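Local coordinates for tail fiber protein (Acinetobacter phage AM24, PDB 5W5P), which probably recognises and degrades the capsular polysaccharide of its Acinetobacter host, working as a trimeric tailspike, at residues E475-I481 / Q619-T623; Q487-T493 / V520-G526; R457-L461 / T472-I476. All coordinates share one frame. Numbering follows the deposited sequence.

Contact 1 (E475-I481 / Q619-T623)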
ATOM      1  N   GLU A 475       8.674 -34.690  26.612  1.00 43.90           N
ATOM      2  CA  GLU A 475       7.390 -35.340  26.393  1.00 44.35           C
ATOM      3  C   GLU A 475       6.770 -34.766  25.128  1.00 47.64           C
ATOM      4  O   GLU A 475       6.565 -33.552  25.029  1.00 49.32           O
ATOM      5  CB  GLU A 475       6.472 -35.141  27.598  1.00 45.24           C
ATOM      6  CG  GLU A 475       5.067 -35.685  27.404  1.00 45.78           C
ATOM      7  CD  GLU A 475       4.157 -35.360  28.569  1.00 50.90           C
ATOM      8  OE1 GLU A 475       3.275 -34.489  28.415  1.00 51.31           O
ATOM      9  OE2 GLU A 475       4.322 -35.974  29.642  1.00 53.77           O
ATOM     10  N   ILE A 476       6.488 -35.631  24.164  1.00 44.94           N
ATOM     11  CA  ILE A 476       5.815 -35.239  22.937  1.00 46.30           C
ATOM     12  C   ILE A 476       4.457 -35.925  22.901  1.00 50.44           C
ATOM     13  O   ILE A 476       4.225 -36.936  23.571  1.00 56.33           O
ATOM     14  CB  ILE A 476       6.644 -35.584  21.684  1.00 47.46           C
ATOM     15  CG1 ILE A 476       6.753 -37.099  21.516  1.00 42.80           C
ATOM     16  CG2 ILE A 476       8.031 -34.949  21.765  1.00 45.46           C
ATOM     17  CD1 ILE A 476       7.627 -37.519  20.358  1.00 42.30           C
ATOM     18  N   ASP A 477       3.545 -35.363  22.110  1.00 49.22           N
ATOM     19  CA  ASP A 477       2.190 -35.888  22.006  1.00 49.42           C
ATOM     20  C   ASP A 477       1.821 -36.118  20.549  1.00 48.89           C
ATOM     21  O   ASP A 477       2.227 -35.360  19.663  1.00 49.38           O
ATOM     22  CB  ASP A 477       1.173 -34.943  22.658  1.00 51.16           C
ATOM     23  CG  ASP A 477      -0.034 -35.678  23.212  1.00 52.81           C
ATOM     24  OD1 ASP A 477      -0.407 -36.729  22.649  1.00 52.78           O
ATOM     25  OD2 ASP A 477      -0.605 -35.206  24.217  1.00 54.21           O
ATOM     26  N   THR A 478       1.044 -37.176  20.312  1.00 48.80           N
ATOM     27  CA  THR A 478       0.581 -37.536  18.977  1.00 46.31           C
ATOM     28  C   THR A 478      -0.930 -37.407  18.834  1.00 48.55           C
ATOM     29  O   THR A 478      -1.481 -37.802  17.798  1.00 47.39           O
ATOM     30  CB  THR A 478       1.011 -38.967  18.635  1.00 46.18           C
ATOM     31  OG1 THR A 478       0.307 -39.895  19.473  1.00 45.66           O
ATOM     32  CG2 THR A 478       2.507 -39.143  18.845  1.00 44.10           C
ATOM     33  N   ASN A 479      -1.611 -36.857  19.844  1.00 50.15           N
ATOM     34  CA  ASN A 479      -3.070 -36.863  19.857  1.00 50.05           C
ATOM     35  C   ASN A 479      -3.650 -36.065  18.694  1.00 49.95           C
ATOM     36  O   ASN A 479      -4.705 -36.418  18.157  1.00 52.19           O
ATOM     37  CB  ASN A 479      -3.582 -36.318  21.191  1.00 54.80           C
ATOM     38  CG  ASN A 479      -3.264 -34.843  21.388  1.00 56.43           C
ATOM     39  OD1 ASN A 479      -2.148 -34.396  21.122  1.00 60.03           O
ATOM     40  ND2 ASN A 479      -4.249 -34.078  21.850  1.00 53.79           N
ATOM     41  N   LEU A 480      -2.980 -34.986  18.293  1.00 51.66           N
ATOM     42  CA  LEU A 480      -3.469 -34.196  17.168  1.00 49.90           C
ATOM     43  C   LEU A 480      -3.133 -34.843  15.829  1.00 48.03           C
ATOM     44  O   LEU A 480      -3.861 -34.639  14.852  1.00 46.59           O
ATOM     45  CB  LEU A 480      -2.909 -32.776  17.250  1.00 45.41           C
ATOM     46  CG  LEU A 480      -3.307 -32.074  18.553  1.00 46.03           C
ATOM     47  CD1 LEU A 480      -2.799 -30.654  18.593  1.00 42.35           C
ATOM     48  CD2 LEU A 480      -4.817 -32.111  18.756  1.00 44.08           C
ATOM     49  N   ILE A 481      -2.051 -35.625  15.762  1.00 48.09           N
ATOM     50  CA  ILE A 481      -1.791 -36.429  14.570  1.00 48.35           C
ATOM     51  C   ILE A 481      -2.924 -37.420  14.350  1.00 52.63           C
ATOM     52  O   ILE A 481      -3.447 -37.557  13.237  1.00 55.58           O
ATOM     53  CB  ILE A 481      -0.436 -37.148  14.684  1.00 46.38           C
ATOM     54  CG1 ILE A 481       0.705 -36.143  14.832  1.00 47.07           C
ATOM     55  CG2 ILE A 481      -0.199 -38.025  13.467  1.00 43.35           C
ATOM     56  CD1 ILE A 481       2.071 -36.804  14.918  1.00 47.97           C
ATOM     57  N   GLN A 619       2.013 -32.722  12.707  1.00 47.10           N
ATOM     58  CA  GLN A 619       1.310 -32.339  13.923  1.00 48.58           C
ATOM     59  C   GLN A 619       1.903 -32.967  15.189  1.00 47.71           C
ATOM     60  O   GLN A 619       1.246 -32.954  16.236  1.00 44.45           O
ATOM     61  CB  GLN A 619      -0.176 -32.686  13.795  1.00 49.19           C
ATOM     62  CG  GLN A 619      -0.938 -31.779  12.833  1.00 51.46           C
ATOM     63  CD  GLN A 619      -0.656 -30.297  13.063  1.00 47.65           C
ATOM     64  OE1 GLN A 619      -1.175 -29.685  14.002  1.00 47.94           O
ATOM     65  NE2 GLN A 619       0.166 -29.716  12.199  1.00 40.90           N
ATOM     66  N   ILE A 620       3.117 -33.522  15.117  1.00 46.57           N
ATOM     67  CA  ILE A 620       3.852 -33.847  16.335  1.00 44.19           C
ATOM     68  C   ILE A 620       4.321 -32.550  16.986  1.00 47.97           C
ATOM     69  O   ILE A 620       4.661 -31.577  16.297  1.00 53.38           O
ATOM     70  CB  ILE A 620       5.036 -34.785  16.032  1.00 44.17           C
ATOM     71  CG1 ILE A 620       5.643 -35.331  17.328  1.00 44.42           C
ATOM     72  CG2 ILE A 620       6.111 -34.077  15.214  1.00 44.23           C
ATOM     73  CD1 ILE A 620       4.940 -36.569  17.848  1.00 41.58           C
ATOM     74  N   TYR A 621       4.321 -32.515  18.318  1.00 47.73           N
ATOM     75  CA  TYR A 621       4.672 -31.292  19.028  1.00 47.19           C
ATOM     76  C   TYR A 621       5.163 -31.647  20.423  1.00 48.53           C
ATOM     77  O   TYR A 621       4.748 -32.670  20.978  1.00 48.02           O
ATOM     78  CB  TYR A 621       3.474 -30.328  19.111  1.00 43.91           C
ATOM     79  CG  TYR A 621       2.320 -30.829  19.949  1.00 41.37           C
ATOM     80  CD1 TYR A 621       1.358 -31.666  19.403  1.00 41.74           C
ATOM     81  CD2 TYR A 621       2.188 -30.464  21.284  1.00 41.34           C
ATOM     82  CE1 TYR A 621       0.296 -32.125  20.159  1.00 45.25           C
ATOM     83  CE2 TYR A 621       1.131 -30.924  22.052  1.00 43.63           C
ATOM     84  CZ  TYR A 621       0.186 -31.753  21.482  1.00 46.45           C
ATOM     85  OH  TYR A 621      -0.872 -32.212  22.234  1.00 48.68           O
ATOM     86  N   PRO A 622       6.036 -30.827  21.012  1.00 49.31           N
ATOM     87  CA  PRO A 622       6.472 -31.066  22.391  1.00 47.08           C
ATOM     88  C   PRO A 622       5.517 -30.435  23.389  1.00 48.71           C
ATOM     89  O   PRO A 622       4.965 -29.357  23.167  1.00 46.05           O
ATOM     90  CB  PRO A 622       7.846 -30.385  22.431  1.00 44.86           C
ATOM     91  CG  PRO A 622       7.701 -29.236  21.476  1.00 39.44           C
ATOM     92  CD  PRO A 622       6.704 -29.655  20.417  1.00 39.31           C
ATOM     93  N   THR A 623       5.319 -31.125  24.508  1.00 52.83           N
ATOM     94  CA  THR A 623       4.386 -30.667  25.533  1.00 53.85           C
ATOM     95  C   THR A 623       5.086 -29.805  26.574  1.00 56.55           C
ATOM     96  O   THR A 623       6.309 -29.680  26.569  1.00 56.91           O
ATOM     97  CB  THR A 623       3.704 -31.842  26.242  1.00 53.09           C
ATOM     98  OG1 THR A 623       4.641 -32.476  27.120  1.00 56.79           O
ATOM     99  CG2 THR A 623       3.200 -32.850  25.229  1.00 52.58           C
ATOM    100  OXT THR A 623       4.439 -29.214  27.438  1.00 58.65           O
TER
HETATM  101  O   HOH W   1       0.048 -34.593  17.724  1.00 47.66           O
HETATM  102  O   HOH W   2      -0.832 -32.519  25.190  1.00 53.70           O
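The chain ends here as a short antiparallel edge strand of a β-sandwich, the C-terminal domain that follows the tailspike's parallel β-helix. Residues 621-622 pair with the end of strand 470-477: Ile476 sits opposite Pro622 as a non-hydrogen-bonded pair, and Asp477 opposite Tyr621 as a hydrogen-bonded one, with Asp477 N donating to Tyr621 O (3.2 Å).

Tyr621 gives up the most surface. Its ring lies on the same face of the sheet as Asp477, OH 3.4 Å from Asp477 CB, while CE1 meets Leu480 CD1 at 3.8 Å. Arg438 of the second subunit packs on both Tyr621 and Leu480, so this side looks toward the trimer interface. A water joins Tyr621 OH to Asp477 OD2; the other carboxylate oxygen, OD1, takes Asn479 N at 3.1 Å in an Asx turn and is also bonded by Thr576.

Ile620 serves the interior instead. Its CD1 touches Ile476 CD1 and its CB touches Ile481 CD1, both at 3.8 Å, and it also touches Met605 and Ile607 of strand 598-608 in the opposing sheet.

Thr623, the C-terminal residue, closes the pairing with a nearly linear bond from its N to Glu475 O (2.8 Å). Its hydroxyl OG1 stands 3.0 Å from that same Glu475 O and 2.8 Å from Glu475 OE1.

Contact 2 (Q487-T493 / V520-G526)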
ATOM      1  N   GLN A 487      -5.429 -40.640   6.481  1.00 58.26           N
ATOM      2  CA  GLN A 487      -4.274 -41.423   6.908  1.00 57.41           C
ATOM      3  C   GLN A 487      -2.980 -40.858   6.339  1.00 52.62           C
ATOM      4  O   GLN A 487      -1.959 -40.807   7.036  1.00 50.72           O
ATOM      5  CB  GLN A 487      -4.444 -42.887   6.495  1.00 58.65           C
ATOM      6  CG  GLN A 487      -5.350 -43.695   7.414  1.00 57.51           C
ATOM      7  CD  GLN A 487      -5.560 -45.115   6.923  1.00 56.08           C
ATOM      8  OE1 GLN A 487      -5.296 -45.426   5.760  1.00 57.36           O
ATOM      9  NE2 GLN A 487      -6.051 -45.981   7.802  1.00 54.48           N
ATOM     10  N   SER A 488      -3.003 -40.410   5.081  1.00 52.49           N
ATOM     11  CA  SER A 488      -1.785 -39.949   4.425  1.00 54.11           C
ATOM     12  C   SER A 488      -1.239 -38.651   5.010  1.00 51.97           C
ATOM     13  O   SER A 488      -0.080 -38.317   4.749  1.00 47.26           O
ATOM     14  CB  SER A 488      -2.034 -39.779   2.926  1.00 54.60           C
ATOM     15  OG  SER A 488      -3.188 -38.993   2.688  1.00 56.55           O
ATOM     16  N   SER A 489      -2.029 -37.920   5.797  1.00 52.48           N
ATOM     17  CA  SER A 489      -1.569 -36.673   6.392  1.00 51.31           C
ATOM     18  C   SER A 489      -0.840 -36.858   7.716  1.00 52.45           C
ATOM     19  O   SER A 489      -0.243 -35.897   8.209  1.00 51.22           O
ATOM     20  CB  SER A 489      -2.748 -35.718   6.619  1.00 47.39           C
ATOM     21  OG  SER A 489      -3.687 -35.801   5.570  1.00 49.95           O
ATOM     22  N   ARG A 490      -0.868 -38.058   8.299  1.00 50.61           N
ATOM     23  CA  ARG A 490      -0.436 -38.210   9.685  1.00 47.06           C
ATOM     24  C   ARG A 490       1.078 -38.336   9.812  1.00 45.36           C
ATOM     25  O   ARG A 490       1.695 -37.642  10.626  1.00 45.86           O
ATOM     26  CB  ARG A 490      -1.128 -39.417  10.313  1.00 45.80           C
ATOM     27  CG  ARG A 490      -2.642 -39.364  10.214  1.00 46.08           C
ATOM     28  CD  ARG A 490      -3.307 -40.135  11.335  1.00 45.74           C
ATOM     29  NE  ARG A 490      -4.761 -40.054  11.252  1.00 47.71           N
ATOM     30  CZ  ARG A 490      -5.548 -41.072  10.909  1.00 50.55           C
ATOM     31  NH1 ARG A 490      -5.020 -42.254  10.617  1.00 47.89           N
ATOM     32  NH2 ARG A 490      -6.862 -40.906  10.856  1.00 47.49           N
ATOM     33  N   ALA A 491       1.690 -39.214   9.019  1.00 44.89           N
ATOM     34  CA  ALA A 491       3.096 -39.555   9.205  1.00 44.88           C
ATOM     35  C   ALA A 491       3.998 -38.340   9.005  1.00 43.65           C
ATOM     36  O   ALA A 491       3.695 -37.427   8.232  1.00 41.84           O
ATOM     37  CB  ALA A 491       3.506 -40.669   8.241  1.00 42.17           C
ATOM     38  N   CYS A 492       5.123 -38.343   9.715  1.00 41.45           N
ATOM     39  CA  CYS A 492       6.122 -37.290   9.601  1.00 40.89           C
ATOM     40  C   CYS A 492       7.393 -37.759  10.295  1.00 44.82           C
ATOM     41  O   CYS A 492       7.410 -38.778  10.990  1.00 51.28           O
ATOM     42  CB  CYS A 492       5.627 -35.971  10.203  1.00 42.78           C
ATOM     43  SG  CYS A 492       5.212 -36.065  11.962  1.00 47.91           S
ATOM     44  N   THR A 493       8.467 -37.007  10.075  1.00 42.74           N
ATOM     45  CA  THR A 493       9.717 -37.178  10.796  1.00 40.81           C
ATOM     46  C   THR A 493      10.129 -35.830  11.371  1.00 42.00           C
ATOM     47  O   THR A 493       9.601 -34.783  10.979  1.00 42.89           O
ATOM     48  CB  THR A 493      10.824 -37.744   9.899  1.00 41.52           C
ATOM     49  OG1 THR A 493      10.993 -36.914   8.743  1.00 38.61           O
ATOM     50  CG2 THR A 493      10.465 -39.153   9.459  1.00 41.09           C
ATOM     51  N   VAL A 520      10.620 -40.843  13.888  1.00 48.37           N
ATOM     52  CA  VAL A 520       9.745 -41.187  12.774  1.00 47.48           C
ATOM     53  C   VAL A 520       8.374 -41.520  13.352  1.00 48.42           C
ATOM     54  O   VAL A 520       8.275 -42.233  14.355  1.00 48.07           O
ATOM     55  CB  VAL A 520      10.304 -42.362  11.942  1.00 46.22           C
ATOM     56  CG1 VAL A 520      10.709 -43.524  12.846  1.00 42.93           C
ATOM     57  CG2 VAL A 520       9.302 -42.805  10.884  1.00 45.70           C
ATOM     58  N   VAL A 521       7.319 -40.975  12.744  1.00 48.35           N
ATOM     59  CA  VAL A 521       5.944 -41.183  13.190  1.00 48.46           C
ATOM     60  C   VAL A 521       5.169 -41.841  12.055  1.00 50.24           C
ATOM     61  O   VAL A 521       5.162 -41.328  10.931  1.00 49.79           O
ATOM     62  CB  VAL A 521       5.277 -39.855  13.610  1.00 45.21           C
ATOM     63  CG1 VAL A 521       4.001 -40.119  14.400  1.00 42.72           C
ATOM     64  CG2 VAL A 521       6.244 -39.001  14.419  1.00 41.45           C
ATOM     65  N   GLN A 522       4.515 -42.965  12.347  1.00 43.85           N
ATOM     66  CA  GLN A 522       3.768 -43.684  11.321  1.00 47.04           C
ATOM     67  C   GLN A 522       2.705 -44.564  11.970  1.00 48.50           C
ATOM     68  O   GLN A 522       2.973 -45.247  12.963  1.00 46.45           O
ATOM     69  CB  GLN A 522       4.697 -44.542  10.450  1.00 45.59           C
ATOM     70  CG  GLN A 522       3.981 -45.466   9.453  1.00 45.30           C
ATOM     71  CD  GLN A 522       3.440 -44.727   8.228  1.00 58.56           C
ATOM     72  OE1 GLN A 522       4.157 -43.957   7.579  1.00 44.06           O
ATOM     73  NE2 GLN A 522       2.172 -44.965   7.906  1.00 45.44           N
ATOM     74  N   GLY A 523       1.506 -44.548  11.388  1.00 45.79           N
ATOM     75  CA  GLY A 523       0.404 -45.385  11.801  1.00 47.14           C
ATOM     76  C   GLY A 523      -0.141 -46.181  10.629  1.00 51.17           C
ATOM     77  O   GLY A 523       0.585 -46.552   9.703  1.00 51.65           O
ATOM     78  N   SER A 524      -1.444 -46.439  10.681  1.00 53.07           N
ATOM     79  CA  SER A 524      -2.107 -47.152   9.598  1.00 56.83           C
ATOM     80  C   SER A 524      -2.213 -46.257   8.367  1.00 59.41           C
ATOM     81  O   SER A 524      -2.666 -45.111   8.456  1.00 59.32           O
ATOM     82  CB  SER A 524      -3.495 -47.613  10.043  1.00 56.57           C
ATOM     83  OG  SER A 524      -3.427 -48.316  11.273  1.00 58.09           O
ATOM     84  N   GLU A 525      -1.796 -46.782   7.215  1.00 57.12           N
ATOM     85  CA  GLU A 525      -1.815 -46.034   5.962  1.00 52.35           C
ATOM     86  C   GLU A 525      -2.136 -46.993   4.826  1.00 55.57           C
ATOM     87  O   GLU A 525      -1.418 -47.975   4.622  1.00 60.60           O
ATOM     88  CB  GLU A 525      -0.475 -45.338   5.714  1.00 51.74           C
ATOM     89  CG  GLU A 525      -0.475 -44.380   4.539  1.00 53.97           C
ATOM     90  CD  GLU A 525       0.511 -43.240   4.721  1.00 54.43           C
ATOM     91  OE1 GLU A 525       1.246 -43.248   5.732  1.00 54.04           O
ATOM     92  OE2 GLU A 525       0.548 -42.336   3.858  1.00 53.44           O
ATOM     93  N   GLY A 526      -3.208 -46.702   4.089  1.00 53.72           N
ATOM     94  CA  GLY A 526      -3.663 -47.579   3.030  1.00 49.95           C
ATOM     95  C   GLY A 526      -4.492 -48.753   3.494  1.00 58.70           C
ATOM     96  O   GLY A 526      -4.663 -49.719   2.739  1.00 57.11           O
TER
HETATM   97  O   HOH W   3       0.519 -41.326   7.385  1.00 42.83           O
HETATM   98  O   HOH W   4       1.804 -40.191   4.371  1.00 44.36           O
HETATM   99  O   HOH W   5      -2.565 -43.319  10.585  1.00 49.96           O
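Gln487 reaches across with an m, t side chain, extended enough for its OE1 to accept from Gly526 N at 3.0 Å while NE2 goes on to Ile527 O. Gln522, by contrast, is t at chi1 and p at chi2. That curl brings NE2 back to Gly523 O and to Glu525 OE1, each 2.9 Å away, and Gln522 OE1 accepts from Gln501 of the third subunit. These residues close the open end of the β-hairpin formed by strands 492-503 and 509-523, whose last antiparallel pairs are Thr493 with Val520 and Cys492 with Val521; Cys492 N donates to Val521 O (3.2 Å) and Val521 N to Cys492 O (2.8 Å). Cys492 (p) and Val521 (t) bring SG to 4.0 Å from CG2. Arg490 stretches out, NH2 bonded to Leu484 O, and a water links its NH1 to Ser524 O. Glu525 is also extended: one water joins its OE1 (2.6 Å) to Gln487 O and Ala491 N, another joins its OE2 (2.5 Å) to Ser488 O.

Contact 3 (R457-L461 / T472-I476)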
ATOM      1  N   ARG A 457       8.573 -25.505  26.781  1.00 45.11           N
ATOM      2  CA  ARG A 457       9.333 -25.578  28.022  1.00 47.68           C
ATOM      3  C   ARG A 457       8.519 -26.383  29.023  1.00 50.93           C
ATOM      4  O   ARG A 457       7.334 -26.101  29.235  1.00 43.20           O
ATOM      5  CB  ARG A 457       9.661 -24.184  28.575  1.00 41.90           C
ATOM      6  CG  ARG A 457      10.849 -23.506  27.883  1.00 41.16           C
ATOM      7  CD  ARG A 457      11.100 -22.080  28.395  1.00 43.56           C
ATOM      8  NE  ARG A 457       9.955 -21.188  28.196  1.00 48.41           N
ATOM      9  CZ  ARG A 457      10.038 -19.865  28.049  1.00 49.91           C
ATOM     10  NH1 ARG A 457      11.216 -19.255  28.068  1.00 40.75           N
ATOM     11  NH2 ARG A 457       8.938 -19.144  27.884  1.00 47.61           N
ATOM     12  N   LYS A 458       9.147 -27.400  29.611  1.00 52.76           N
ATOM     13  CA  LYS A 458       8.494 -28.274  30.573  1.00 49.55           C
ATOM     14  C   LYS A 458       9.465 -28.594  31.699  1.00 49.78           C
ATOM     15  O   LYS A 458      10.651 -28.842  31.461  1.00 47.76           O
ATOM     16  CB  LYS A 458       7.998 -29.575  29.919  1.00 47.71           C
ATOM     17  CG  LYS A 458       7.125 -30.425  30.833  1.00 50.22           C
ATOM     18  CD  LYS A 458       6.388 -31.517  30.079  1.00 52.83           C
ATOM     19  CE  LYS A 458       5.124 -31.927  30.818  1.00 56.29           C
ATOM     20  NZ  LYS A 458       4.025 -30.949  30.550  1.00 65.32           N
ATOM     21  N   GLU A 459       8.953 -28.580  32.924  1.00 51.13           N
ATOM     22  CA  GLU A 459       9.732 -28.915  34.105  1.00 52.79           C
ATOM     23  C   GLU A 459       9.489 -30.377  34.465  1.00 56.21           C
ATOM     24  O   GLU A 459       8.340 -30.825  34.511  1.00 52.77           O
ATOM     25  CB  GLU A 459       9.358 -27.995  35.267  1.00 50.99           C
ATOM     26  CG  GLU A 459       9.694 -28.537  36.635  1.00 49.22           C
ATOM     27  CD  GLU A 459       9.103 -27.700  37.749  1.00 50.34           C
ATOM     28  OE1 GLU A 459       8.067 -28.111  38.313  1.00 51.25           O
ATOM     29  OE2 GLU A 459       9.677 -26.639  38.068  1.00 51.38           O
ATOM     30  N   PHE A 460      10.572 -31.119  34.694  1.00 47.92           N
ATOM     31  CA  PHE A 460      10.517 -32.526  35.094  1.00 57.32           C
ATOM     32  C   PHE A 460      11.173 -32.640  36.466  1.00 56.78           C
ATOM     33  O   PHE A 460      12.384 -32.847  36.570  1.00 49.71           O
ATOM     34  CB  PHE A 460      11.215 -33.438  34.072  1.00 48.05           C
ATOM     35  CG  PHE A 460      10.569 -33.441  32.717  1.00 47.13           C
ATOM     36  CD1 PHE A 460       9.557 -34.336  32.419  1.00 47.43           C
ATOM     37  CD2 PHE A 460      10.982 -32.550  31.737  1.00 46.03           C
ATOM     38  CE1 PHE A 460       8.962 -34.338  31.173  1.00 52.92           C
ATOM     39  CE2 PHE A 460      10.391 -32.548  30.489  1.00 45.24           C
ATOM     40  CZ  PHE A 460       9.380 -33.440  30.207  1.00 45.56           C
ATOM     41  N   LEU A 461      10.370 -32.497  37.519  1.00 53.18           N
ATOM     42  CA  LEU A 461      10.894 -32.650  38.869  1.00 51.94           C
ATOM     43  C   LEU A 461      11.470 -34.049  39.053  1.00 52.45           C
ATOM     44  O   LEU A 461      10.914 -35.037  38.566  1.00 53.13           O
ATOM     45  CB  LEU A 461       9.796 -32.381  39.898  1.00 53.68           C
ATOM     46  CG  LEU A 461       9.392 -30.910  40.042  1.00 60.41           C
ATOM     47  CD1 LEU A 461       8.040 -30.772  40.734  1.00 59.94           C
ATOM     48  CD2 LEU A 461      10.462 -30.123  40.786  1.00 62.64           C
ATOM     49  N   THR A 472      13.374 -38.706  32.968  1.00 54.51           N
ATOM     50  CA  THR A 472      12.561 -38.245  31.852  1.00 55.66           C
ATOM     51  C   THR A 472      12.974 -36.824  31.492  1.00 60.59           C
ATOM     52  O   THR A 472      13.084 -35.960  32.367  1.00 62.33           O
ATOM     53  CB  THR A 472      11.076 -38.291  32.218  1.00 56.21           C
ATOM     54  OG1 THR A 472      10.754 -39.559  32.803  1.00 58.78           O
ATOM     55  CG2 THR A 472      10.209 -38.068  30.991  1.00 56.10           C
ATOM     56  N   VAL A 473      13.219 -36.577  30.209  1.00 56.44           N
ATOM     57  CA  VAL A 473      13.773 -35.298  29.782  1.00 49.94           C
ATOM     58  C   VAL A 473      12.855 -34.535  28.842  1.00 47.83           C
ATOM     59  O   VAL A 473      13.081 -33.335  28.621  1.00 49.87           O
ATOM     60  CB  VAL A 473      15.161 -35.477  29.133  1.00 50.30           C
ATOM     61  CG1 VAL A 473      16.184 -35.771  30.209  1.00 55.86           C
ATOM     62  CG2 VAL A 473      15.132 -36.557  28.047  1.00 47.92           C
ATOM     63  N   ALA A 474      11.812 -35.164  28.313  1.00 45.65           N
ATOM     64  CA  ALA A 474      10.974 -34.522  27.313  1.00 46.14           C
ATOM     65  C   ALA A 474       9.701 -35.337  27.156  1.00 46.10           C
ATOM     66  O   ALA A 474       9.646 -36.515  27.523  1.00 45.24           O
ATOM     67  CB  ALA A 474      11.698 -34.384  25.969  1.00 48.88           C
ATOM     68  N   GLU A 475       8.674 -34.690  26.612  1.00 43.90           N
ATOM     69  CA  GLU A 475       7.390 -35.340  26.393  1.00 44.35           C
ATOM     70  C   GLU A 475       6.770 -34.766  25.128  1.00 47.64           C
ATOM     71  O   GLU A 475       6.565 -33.552  25.029  1.00 49.32           O
ATOM     72  CB  GLU A 475       6.472 -35.141  27.598  1.00 45.24           C
ATOM     73  CG  GLU A 475       5.067 -35.685  27.404  1.00 45.78           C
ATOM     74  CD  GLU A 475       4.157 -35.360  28.569  1.00 50.90           C
ATOM     75  OE1 GLU A 475       3.275 -34.489  28.415  1.00 51.31           O
ATOM     76  OE2 GLU A 475       4.322 -35.974  29.642  1.00 53.77           O
ATOM     77  N   ILE A 476       6.488 -35.631  24.164  1.00 44.94           N
ATOM     78  CA  ILE A 476       5.815 -35.239  22.937  1.00 46.30           C
ATOM     79  C   ILE A 476       4.457 -35.925  22.901  1.00 50.44           C
ATOM     80  O   ILE A 476       4.225 -36.936  23.571  1.00 56.33           O
ATOM     81  CB  ILE A 476       6.644 -35.584  21.684  1.00 47.46           C
ATOM     82  CG1 ILE A 476       6.753 -37.099  21.516  1.00 42.80           C
ATOM     83  CG2 ILE A 476       8.031 -34.949  21.765  1.00 45.46           C
ATOM     84  CD1 ILE A 476       7.627 -37.519  20.358  1.00 42.30           C
TER
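One phenylalanine ring does most of the work between two strands that share no backbone bonds. Phe460 reaches from strand 451-461 to strand 470-477, which belong to the two antiparallel sheets facing each other in the C-terminal β-sandwich. The axes of the two short segments approach to 7.6 Å at an angle of 139°; the strands lie in opposing layers, and the Phe460 side chain spans the space between them.

Phe460 (chi1 m) loses 98 Å² to the other segment, by far the largest share. The carbonyl carbon of Val473 lies over one face of its ring, with Val473 O 3.4 Å from Phe460 CE2, and Phe460 CZ comes to 3.5 Å from Ala474 CA. What it meets is mainly main chain, because the CA-to-CB bonds of Val473 and Ala474 point away, and their side chains touch Met500, Met496 and Ile498 of strand 492-503. Both residues face Leu580 on the neighbouring strand, a classic β bulge, and the bulged backbone is the surface on which the ring rests. Val473 O is bonded by Ser601. Thr472 CG2 adds a contact 3.9 Å from Phe460 CE1.

Next to the ring, the CA-to-CB bonds of Lys458 and Glu475 each point across the gap, but the two charges form no salt bridge. Glu475 OE1 is engaged instead by the hydroxyl of Thr623, and Lys458 makes a long, weak ion pair with the C-terminal carboxylate. Lys458 NZ stops 4.2 Å from Glu475 OE1.

All three contacts lie in the C-terminal β-sandwich, their centres 43 to 49 Å from the centre of the chain. Contact 1 is the middle piece: its centre is about 13 Å from those of contacts 2 and 3, which are themselves about 25 Å apart and do not touch, with nearest atoms about 6 Å apart. Contacts 1 and 3 share Glu475 and Ile476, and Thr623 OG1 lies 3.6 Å from Lys458 CD. Toward contact 2, Ile620 CG2 packs on Cys492 SG and Ile481 CD1 on Val521 CG1, both at 3.9 Å. Along the chain, contact 2 is nested within the long loop that contact 1 closes.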